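Local coordinates for sugar ABC transporter (Sugar-binding protein) (Bacillus halodurans, PDB 4YO7), which binds myo-inositol and probably delivers it, as a solute-binding protein, to an ABC-type sugar transporter, at residues E149-A162 with E181-I194. Numbering follows the deposited sequence.
With NA (sodium ion), chain G; INS (1,2,3,4,5,6-hexahydroxy-cyclohexane), chain F.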
ATOM      1  N   GLU A 149       9.209  -0.751  -0.899  1.00 10.17           N
ATOM      2  CA  GLU A 149       9.513  -0.693  -2.327  1.00 10.87           C
ATOM      3  C   GLU A 149       8.580  -1.603  -3.127  1.00  9.32           C
ATOM      4  O   GLU A 149       8.700  -2.826  -3.079  1.00 10.36           O
ATOM      5  CB  GLU A 149      10.965  -1.099  -2.552  1.00 14.19           C
ATOM      6  CG  GLU A 149      11.400  -1.038  -4.007  1.00 13.96           C
ATOM      7  CD  GLU A 149      11.596   0.392  -4.486  1.00 33.60           C
ATOM      8  OE1 GLU A 149      12.294   1.167  -3.785  1.00 28.73           O
ATOM      9  OE2 GLU A 149      11.055   0.741  -5.563  1.00 28.93           O
ATOM     10  N   SER A 150       7.651  -0.998  -3.853  1.00  9.29           N
ATOM     11  CA  SER A 150       6.553  -1.731  -4.444  1.00  7.63           C
ATOM     12  C   SER A 150       6.959  -2.885  -5.339  1.00  9.10           C
ATOM     13  O   SER A 150       6.360  -3.961  -5.258  1.00  8.17           O
ATOM     14  CB  SER A 150       5.686  -0.762  -5.249  1.00 10.56           C
ATOM     15  OG  SER A 150       5.113   0.194  -4.390  1.00  9.37           O
ATOM     16  N   ILE A 151       7.954  -2.678  -6.200  1.00  8.08           N
ATOM     17  CA  ILE A 151       8.296  -3.739  -7.144  1.00  9.05           C
ATOM     18  C   ILE A 151       8.766  -4.992  -6.400  1.00 11.64           C
ATOM     19  O   ILE A 151       8.534  -6.104  -6.891  1.00  9.59           O
ATOM     20  CB  ILE A 151       9.360  -3.300  -8.158  1.00  8.83           C
ATOM     21  CG1 ILE A 151       9.459  -4.331  -9.282  1.00 11.58           C
ATOM     22  CG2 ILE A 151      10.677  -3.051  -7.483  1.00 12.73           C
ATOM     23  CD1 ILE A 151      10.231  -3.889 -10.471  1.00 17.82           C
ATOM     24  N   GLN A 152       9.377  -4.809  -5.219  1.00 10.89           N
ATOM     25  CA  GLN A 152       9.848  -5.925  -4.382  1.00 13.08           C
ATOM     26  C   GLN A 152       8.655  -6.813  -3.991  1.00 10.21           C
ATOM     27  O   GLN A 152       8.756  -8.054  -4.010  1.00 10.98           O
ATOM     28  CB  GLN A 152      10.597  -5.406  -3.121  1.00 17.25           C
ATOM     29  CG  GLN A 152      10.877  -6.464  -2.007  1.00 37.15           C
ATOM     30  CD  GLN A 152      11.630  -5.930  -0.737  1.00 49.01           C
ATOM     31  OE1 GLN A 152      11.111  -5.118   0.057  1.00 20.47           O
ATOM     32  NE2 GLN A 152      12.842  -6.438  -0.534  1.00 60.82           N
ATOM     33  N   SER A 153       7.521  -6.207  -3.648  1.00 11.13           N
ATOM     34  CA  SER A 153       6.364  -7.026  -3.283  1.00  9.70           C
ATOM     35  C   SER A 153       5.802  -7.816  -4.481  1.00 12.00           C
ATOM     36  O   SER A 153       5.389  -8.978  -4.318  1.00 11.96           O
ATOM     37  CB  SER A 153       5.265  -6.185  -2.621  1.00  8.35           C
ATOM     38  OG  SER A 153       4.614  -5.256  -3.453  1.00  9.41           O
ATOM     39  N   GLY A 154       5.808  -7.222  -5.678  1.00 10.46           N
ATOM     40  CA  GLY A 154       5.346  -7.935  -6.862  1.00 10.10           C
ATOM     41  C   GLY A 154       6.297  -9.059  -7.244  1.00 11.71           C
ATOM     42  O   GLY A 154       5.864 -10.148  -7.644  1.00 10.16           O
ATOM     43  N   LEU A 155       7.603  -8.827  -7.069  1.00  9.97           N
ATOM     44  CA  LEU A 155       8.605  -9.865  -7.327  1.00 10.61           C
ATOM     45  C   LEU A 155       8.475 -11.023  -6.328  1.00 10.92           C
ATOM     46  O   LEU A 155       8.484 -12.191  -6.720  1.00 11.69           O
ATOM     47  CB  LEU A 155      10.008  -9.279  -7.276  1.00 12.13           C
ATOM     48  CG  LEU A 155      10.421  -8.316  -8.386  1.00 13.21           C
ATOM     49  CD1 LEU A 155      11.662  -7.553  -7.980  1.00 13.96           C
ATOM     50  CD2 LEU A 155      10.693  -9.062  -9.672  1.00 13.08           C
ATOM     51  N   LEU A 156       8.316 -10.708  -5.051  1.00 12.87           N
ATOM     52  CA  LEU A 156       8.216 -11.745  -4.013  1.00 11.21           C
ATOM     53  C   LEU A 156       6.973 -12.583  -4.223  1.00 13.73           C
ATOM     54  O   LEU A 156       7.023 -13.808  -4.151  1.00 13.17           O
ATOM     55  CB  LEU A 156       8.194 -11.120  -2.618  1.00 12.17           C
ATOM     56  CG  LEU A 156       9.508 -10.565  -2.073  1.00 15.12           C
ATOM     57  CD1 LEU A 156       9.225  -9.734  -0.812  1.00 14.80           C
ATOM     58  CD2 LEU A 156      10.537 -11.676  -1.762  1.00 19.41           C
ATOM     59  N   GLN A 157       5.860 -11.898  -4.484  1.00 11.68           N
ATOM     60  CA  GLN A 157       4.571 -12.528  -4.690  1.00 10.64           C
ATOM     61  C   GLN A 157       4.619 -13.511  -5.850  1.00 11.12           C
ATOM     62  O   GLN A 157       4.207 -14.660  -5.733  1.00 12.18           O
ATOM     63  CB  GLN A 157       3.510 -11.443  -4.962  1.00 11.07           C
ATOM     64  CG  GLN A 157       2.139 -11.960  -5.199  1.00 12.90           C
ATOM     65  CD  GLN A 157       1.204 -10.866  -5.668  1.00 13.81           C
ATOM     66  OE1 GLN A 157       1.571 -10.031  -6.518  1.00 10.50           O
ATOM     67  NE2 GLN A 157      -0.009 -10.848  -5.129  1.00 10.79           N
HETATM   68  N   MSE A 158       5.110 -13.041  -6.994  1.00 12.00           N
HETATM   69  CA  MSE A 158       5.051 -13.847  -8.196  1.00 11.54           C
HETATM   70  C   MSE A 158       6.143 -14.906  -8.230  1.00 12.22           C
HETATM   71  O   MSE A 158       5.961 -15.962  -8.830  1.00 12.72           O
HETATM   72  CB  MSE A 158       5.133 -12.948  -9.436  1.00 11.34           C
HETATM   73  CG  MSE A 158       4.814 -13.630 -10.724  1.00 12.02           C
HETATM   74 SE   MSE A 158       2.974 -14.295 -10.841  1.00 22.10          SE
HETATM   75  CE  MSE A 158       3.320 -16.061 -11.539  1.00 15.07           C
ATOM     76  N   GLU A 159       7.266 -14.664  -7.568  1.00 14.22           N
ATOM     77  CA  GLU A 159       8.243 -15.736  -7.404  1.00 14.73           C
ATOM     78  C   GLU A 159       7.606 -16.959  -6.737  1.00 17.10           C
ATOM     79  O   GLU A 159       7.830 -18.099  -7.146  1.00 16.11           O
ATOM     80  CB  GLU A 159       9.424 -15.268  -6.565  1.00 15.29           C
ATOM     81  CG  GLU A 159      10.489 -14.482  -7.276  1.00 40.01           C
ATOM     82  CD  GLU A 159      11.479 -13.895  -6.278  1.00 52.52           C
ATOM     83  OE1 GLU A 159      11.537 -14.409  -5.131  1.00 43.36           O
ATOM     84  OE2 GLU A 159      12.180 -12.920  -6.632  1.00 61.29           O
ATOM     85  N   GLU A 160       6.813 -16.723  -5.702  1.00 14.55           N
ATOM     86  CA  GLU A 160       6.242 -17.832  -4.948  1.00 15.46           C
ATOM     87  C   GLU A 160       5.135 -18.489  -5.772  1.00 17.92           C
ATOM     88  O   GLU A 160       5.035 -19.722  -5.824  1.00 17.78           O
ATOM     89  CB  GLU A 160       5.725 -17.346  -3.589  1.00 16.29           C
ATOM     90  CG  GLU A 160       5.151 -18.446  -2.714  1.00 17.58           C
ATOM     91  CD  GLU A 160       6.157 -19.507  -2.305  1.00 22.53           C
ATOM     92  OE1 GLU A 160       7.390 -19.296  -2.415  1.00 19.92           O
ATOM     93  OE2 GLU A 160       5.700 -20.590  -1.882  1.00 23.79           O
ATOM     94  N   VAL A 161       4.320 -17.687  -6.456  1.00 13.03           N
ATOM     95  CA  VAL A 161       3.267 -18.259  -7.298  1.00 13.20           C
ATOM     96  C   VAL A 161       3.889 -19.132  -8.386  1.00 13.82           C
ATOM     97  O   VAL A 161       3.402 -20.227  -8.675  1.00 14.33           O
ATOM     98  CB  VAL A 161       2.362 -17.146  -7.930  1.00 12.58           C
ATOM     99  CG1 VAL A 161       1.425 -17.725  -8.964  1.00 12.85           C
ATOM    100  CG2 VAL A 161       1.580 -16.427  -6.856  1.00 12.91           C
ATOM    101  N   ALA A 162       4.975 -18.655  -8.984  1.00 15.98           N
ATOM    102  CA  ALA A 162       5.686 -19.432 -10.004  1.00 14.50           C
ATOM    103  C   ALA A 162       6.168 -20.779  -9.444  1.00 15.26           C
ATOM    104  O   ALA A 162       6.037 -21.805 -10.110  1.00 15.87           O
ATOM    105  CB  ALA A 162       6.858 -18.652 -10.537  1.00 14.45           C
ATOM    106  N   GLU A 181       1.750   4.313  -7.992  1.00  6.85           N
ATOM    107  CA  GLU A 181       3.027   3.642  -8.188  1.00  7.00           C
ATOM    108  C   GLU A 181       2.965   2.192  -7.737  1.00  7.26           C
ATOM    109  O   GLU A 181       3.599   1.320  -8.345  1.00  8.99           O
ATOM    110  CB  GLU A 181       4.135   4.399  -7.454  1.00  7.35           C
ATOM    111  CG  GLU A 181       5.508   3.827  -7.678  1.00  7.62           C
ATOM    112  CD  GLU A 181       5.943   2.773  -6.696  1.00 11.41           C
ATOM    113  OE1 GLU A 181       5.140   2.390  -5.828  1.00 10.58           O
ATOM    114  OE2 GLU A 181       7.109   2.295  -6.833  1.00 10.19           O
ATOM    115  N   ALA A 182       2.177   1.912  -6.693  1.00  7.17           N
ATOM    116  CA  ALA A 182       2.108   0.536  -6.186  1.00  7.11           C
ATOM    117  C   ALA A 182       1.455  -0.380  -7.224  1.00  9.36           C
ATOM    118  O   ALA A 182       1.844  -1.529  -7.361  1.00  8.12           O
ATOM    119  CB  ALA A 182       1.345   0.473  -4.880  1.00  9.47           C
ATOM    120  N   GLN A 183       0.505   0.154  -7.992  1.00  6.62           N
ATOM    121  CA  GLN A 183      -0.138  -0.619  -9.037  1.00  6.51           C
ATOM    122  C   GLN A 183       0.859  -0.870 -10.146  1.00  6.95           C
ATOM    123  O   GLN A 183       1.088  -2.032 -10.535  1.00  7.61           O
ATOM    124  CB  GLN A 183      -1.400   0.107  -9.564  1.00  6.45           C
ATOM    125  CG  GLN A 183      -2.030  -0.537 -10.820  1.00  8.71           C
ATOM    126  CD  GLN A 183      -1.431  -0.017 -12.122  1.00  7.09           C
ATOM    127  OE1 GLN A 183      -1.336   1.197 -12.341  1.00  9.33           O
ATOM    128  NE2 GLN A 183      -1.038  -0.941 -13.005  1.00  9.51           N
ATOM    129  N   ILE A 184       1.466   0.202 -10.654  1.00  6.82           N
ATOM    130  CA  ILE A 184       2.366   0.098 -11.775  1.00  6.69           C
ATOM    131  C   ILE A 184       3.489  -0.870 -11.444  1.00  9.93           C
ATOM    132  O   ILE A 184       3.843  -1.745 -12.254  1.00  9.00           O
ATOM    133  CB  ILE A 184       2.954   1.489 -12.157  1.00  8.66           C
ATOM    134  CG1 ILE A 184       1.855   2.398 -12.701  1.00  9.27           C
ATOM    135  CG2 ILE A 184       4.115   1.322 -13.161  1.00 14.11           C
ATOM    136  CD1 ILE A 184       2.250   3.857 -12.727  1.00 13.41           C
HETATM  137  N   MSE A 185       4.040  -0.731 -10.246  1.00  7.76           N
HETATM  138  CA  MSE A 185       5.273  -1.431  -9.949  1.00  8.44           C
HETATM  139  C   MSE A 185       5.052  -2.824  -9.365  1.00  7.82           C
HETATM  140  O   MSE A 185       5.879  -3.711  -9.585  1.00  9.47           O
HETATM  141  CB  MSE A 185       6.160  -0.575  -9.034  1.00  7.72           C
HETATM  142  CG  MSE A 185       6.652   0.680  -9.741  1.00  7.73           C
HETATM  143 SE   MSE A 185       7.814   0.249 -11.287  1.00 26.06          SE
HETATM  144  CE  MSE A 185       9.450  -0.094 -10.341  1.00 24.86           C
ATOM    145  N   ARG A 186       3.931  -3.076  -8.688  1.00  8.33           N
ATOM    146  CA  ARG A 186       3.626  -4.456  -8.292  1.00  9.37           C
ATOM    147  C   ARG A 186       3.396  -5.304  -9.534  1.00  7.51           C
ATOM    148  O   ARG A 186       3.952  -6.399  -9.675  1.00 10.21           O
ATOM    149  CB  ARG A 186       2.425  -4.514  -7.347  1.00  9.10           C
ATOM    150  CG  ARG A 186       2.796  -4.077  -5.970  1.00  7.61           C
ATOM    151  CD  ARG A 186       1.590  -3.909  -5.074  1.00  7.58           C
ATOM    152  NE  ARG A 186       1.991  -3.432  -3.761  1.00  9.61           N
ATOM    153  CZ  ARG A 186       1.142  -2.970  -2.851  1.00 10.59           C
ATOM    154  NH1 ARG A 186      -0.159  -2.924  -3.111  1.00  9.21           N
ATOM    155  NH2 ARG A 186       1.592  -2.540  -1.692  1.00  9.99           N
ATOM    156  N   THR A 187       2.612  -4.784 -10.465  1.00  7.66           N
ATOM    157  CA  THR A 187       2.382  -5.496 -11.707  1.00  9.24           C
ATOM    158  C   THR A 187       3.646  -5.649 -12.528  1.00  9.71           C
ATOM    159  O   THR A 187       3.833  -6.689 -13.141  1.00  9.35           O
ATOM    160  CB  THR A 187       1.282  -4.796 -12.509  1.00 12.50           C
ATOM    161  OG1 THR A 187       0.077  -4.964 -11.787  1.00 11.53           O
ATOM    162  CG2 THR A 187       1.078  -5.399 -13.914  1.00 13.60           C
ATOM    163  N   GLU A 188       4.519  -4.645 -12.515  1.00  7.86           N
ATOM    164  CA  GLU A 188       5.792  -4.761 -13.220  1.00  8.23           C
ATOM    165  C   GLU A 188       6.645  -5.882 -12.605  1.00 10.47           C
ATOM    166  O   GLU A 188       7.257  -6.678 -13.338  1.00 12.14           O
ATOM    167  CB  GLU A 188       6.552  -3.429 -13.229  1.00 10.52           C
ATOM    168  CG  GLU A 188       7.980  -3.543 -13.788  1.00 17.07           C
ATOM    169  CD  GLU A 188       8.032  -3.878 -15.270  1.00 25.78           C
ATOM    170  OE1 GLU A 188       6.990  -3.760 -15.971  1.00 23.01           O
ATOM    171  OE2 GLU A 188       9.137  -4.253 -15.739  1.00 23.91           O
ATOM    172  N   GLY A 189       6.648  -5.987 -11.282  1.00 10.91           N
ATOM    173  CA  GLY A 189       7.382  -7.050 -10.615  1.00 10.98           C
ATOM    174  C   GLY A 189       6.794  -8.402 -10.986  1.00 10.92           C
ATOM    175  O   GLY A 189       7.528  -9.351 -11.253  1.00 11.62           O
ATOM    176  N   ASN A 190       5.466  -8.493 -10.989  1.00  9.86           N
ATOM    177  CA  ASN A 190       4.822  -9.731 -11.433  1.00  9.51           C
ATOM    178  C   ASN A 190       5.308 -10.106 -12.835  1.00 12.01           C
ATOM    179  O   ASN A 190       5.708 -11.244 -13.101  1.00 11.17           O
ATOM    180  CB  ASN A 190       3.307  -9.616 -11.499  1.00 10.96           C
ATOM    181  CG  ASN A 190       2.635  -9.492 -10.143  1.00 12.77           C
ATOM    182  OD1 ASN A 190       3.195  -9.806  -9.076  1.00 15.00           O
ATOM    183  ND2 ASN A 190       1.394  -9.076 -10.187  1.00  8.62           N
ATOM    184  N   LYS A 191       5.237  -9.137 -13.750  1.00 10.98           N
ATOM    185  CA  LYS A 191       5.592  -9.416 -15.135  1.00  9.14           C
ATOM    186  C   LYS A 191       7.068  -9.749 -15.331  1.00 13.22           C
ATOM    187  O   LYS A 191       7.413 -10.492 -16.255  1.00 14.28           O
ATOM    188  CB  LYS A 191       5.187  -8.249 -16.030  1.00 14.06           C
ATOM    189  CG  LYS A 191       3.671  -8.144 -16.132  1.00 15.96           C
ATOM    190  CD  LYS A 191       3.207  -7.142 -17.173  1.00 17.01           C
ATOM    191  CE  LYS A 191       1.687  -7.143 -17.307  1.00 22.34           C
ATOM    192  NZ  LYS A 191       1.216  -6.296 -18.448  1.00 20.32           N
ATOM    193  N   GLN A 192       7.942  -9.221 -14.484  1.00 12.12           N
ATOM    194  CA  GLN A 192       9.364  -9.542 -14.607  1.00 11.10           C
ATOM    195  C   GLN A 192       9.596 -11.012 -14.291  1.00 16.91           C
ATOM    196  O   GLN A 192      10.443 -11.655 -14.934  1.00 17.21           O
ATOM    197  CB  GLN A 192      10.204  -8.645 -13.705  1.00 14.14           C
ATOM    198  CG  GLN A 192      10.411  -7.246 -14.320  1.00 15.27           C
ATOM    199  CD  GLN A 192      11.294  -6.338 -13.482  1.00 27.56           C
ATOM    200  OE1 GLN A 192      11.943  -6.783 -12.536  1.00 25.70           O
ATOM    201  NE2 GLN A 192      11.339  -5.055 -13.847  1.00 26.26           N
ATOM    202  N   ILE A 193       8.835 -11.558 -13.340  1.00 13.93           N
ATOM    203  CA  ILE A 193       8.957 -12.978 -13.009  1.00 13.98           C
ATOM    204  C   ILE A 193       8.320 -13.796 -14.123  1.00 11.35           C
ATOM    205  O   ILE A 193       8.835 -14.844 -14.538  1.00 16.35           O
ATOM    206  CB  ILE A 193       8.289 -13.345 -11.656  1.00 14.47           C
ATOM    207  CG1 ILE A 193       8.936 -12.602 -10.476  1.00 15.00           C
ATOM    208  CG2 ILE A 193       8.306 -14.873 -11.437  1.00 18.54           C
ATOM    209  CD1 ILE A 193      10.443 -12.803 -10.314  1.00 17.46           C
ATOM    210  N   ILE A 194       7.182 -13.337 -14.616  1.00 11.50           N
ATOM    211  CA  ILE A 194       6.461 -14.086 -15.625  1.00 11.40           C
ATOM    212  C   ILE A 194       7.316 -14.189 -16.889  1.00 17.15           C
ATOM    213  O   ILE A 194       7.312 -15.218 -17.559  1.00 16.24           O
ATOM    214  CB  ILE A 194       5.082 -13.433 -15.907  1.00 16.39           C
ATOM    215  CG1 ILE A 194       4.146 -13.705 -14.726  1.00 12.86           C
ATOM    216  CG2 ILE A 194       4.482 -13.974 -17.214  1.00 14.21           C
ATOM    217  CD1 ILE A 194       2.887 -12.814 -14.657  1.00 10.87           C
TER
HETATM  218 NA    NA G 406       6.515 -16.089 -19.704  1.00 16.83          NA
HETATM  219  C1  INS F 405      -3.299   1.430  -0.715  1.00  7.14           C
HETATM  220  C2  INS F 405      -4.010   0.198  -0.167  1.00  7.73           C
HETATM  221  C3  INS F 405      -3.222  -1.047  -0.573  1.00  7.59           C
HETATM  222  C4  INS F 405      -1.788  -1.000  -0.034  1.00  7.38           C
HETATM  223  C5  INS F 405      -1.093   0.275  -0.555  1.00  6.72           C
HETATM  224  C6  INS F 405      -1.890   1.508  -0.152  1.00  7.07           C
HETATM  225  O1  INS F 405      -4.005   2.641  -0.329  1.00  8.46           O
HETATM  226  O2  INS F 405      -4.036   0.307   1.255  1.00  9.50           O
HETATM  227  O3  INS F 405      -3.945  -2.191  -0.030  1.00  9.03           O
HETATM  228  O4  INS F 405      -1.048  -2.128  -0.525  1.00  7.59           O
HETATM  229  O5  INS F 405       0.206   0.360   0.056  1.00  6.97           O
HETATM  230  O6  INS F 405      -1.220   2.691  -0.739  1.00  7.20           O
HETATM  231  O   HOH W   1       8.900  -0.024  -6.813  1.00 10.18           O
HETATM  232  O   HOH W   2       7.829   1.921  -4.088  1.00 10.70           O
HETATM  233  O   HOH W   3       5.900 -16.955 -21.956  1.00 32.14           O
HETATM  234  O   HOH W   4       8.633 -15.990 -20.816  1.00 22.00           O
HETATM  235  O   HOH W   5       5.683 -14.058 -20.559  1.00 24.20           O
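In one lobe of this periplasmic-binding-protein fold, the helical segments 150-162 and 181-194 cross at -37°, with a closest axis approach of 6.7 Å. Gly154 packs on Gly189; neither could carry a CB without a clash, and the backbones touch through CA-H...O contacts, Gly154 CA lying 3.5 Å from Arg186 O. Farther along, Ile193 enters a hole formed by Leu155, Met158, Glu159 and Ala162; its CD1 meets Glu159 CG at 3.5 Å. Ile194 O binds the sodium ion with the backbone oxygens of His197 and Leu200.

At the N-terminal ends, Ser150 OG donates to the syn lone pair of Glu181 OE1 over 2.6 Å, and a water donates to both Glu149 OE2 and Glu181 OE2 and accepts from Ile151 N. With a lysine in place of Glu181, Ser150 OG would probably lose its acceptor and that water one of two carboxylates. Ser153 OG, between its backbone N and carbonyl carbon (chi1 68°), donates to Ser150 O and takes a weak, bent bond (133°) from Arg186 NE. The extended Arg186 directs NH1 and NH2 to inositol O4, at 2.8 and 2.9 Å. The weak Ser153 bond is consistent with a modest part for segment 150-162 in positioning Arg186.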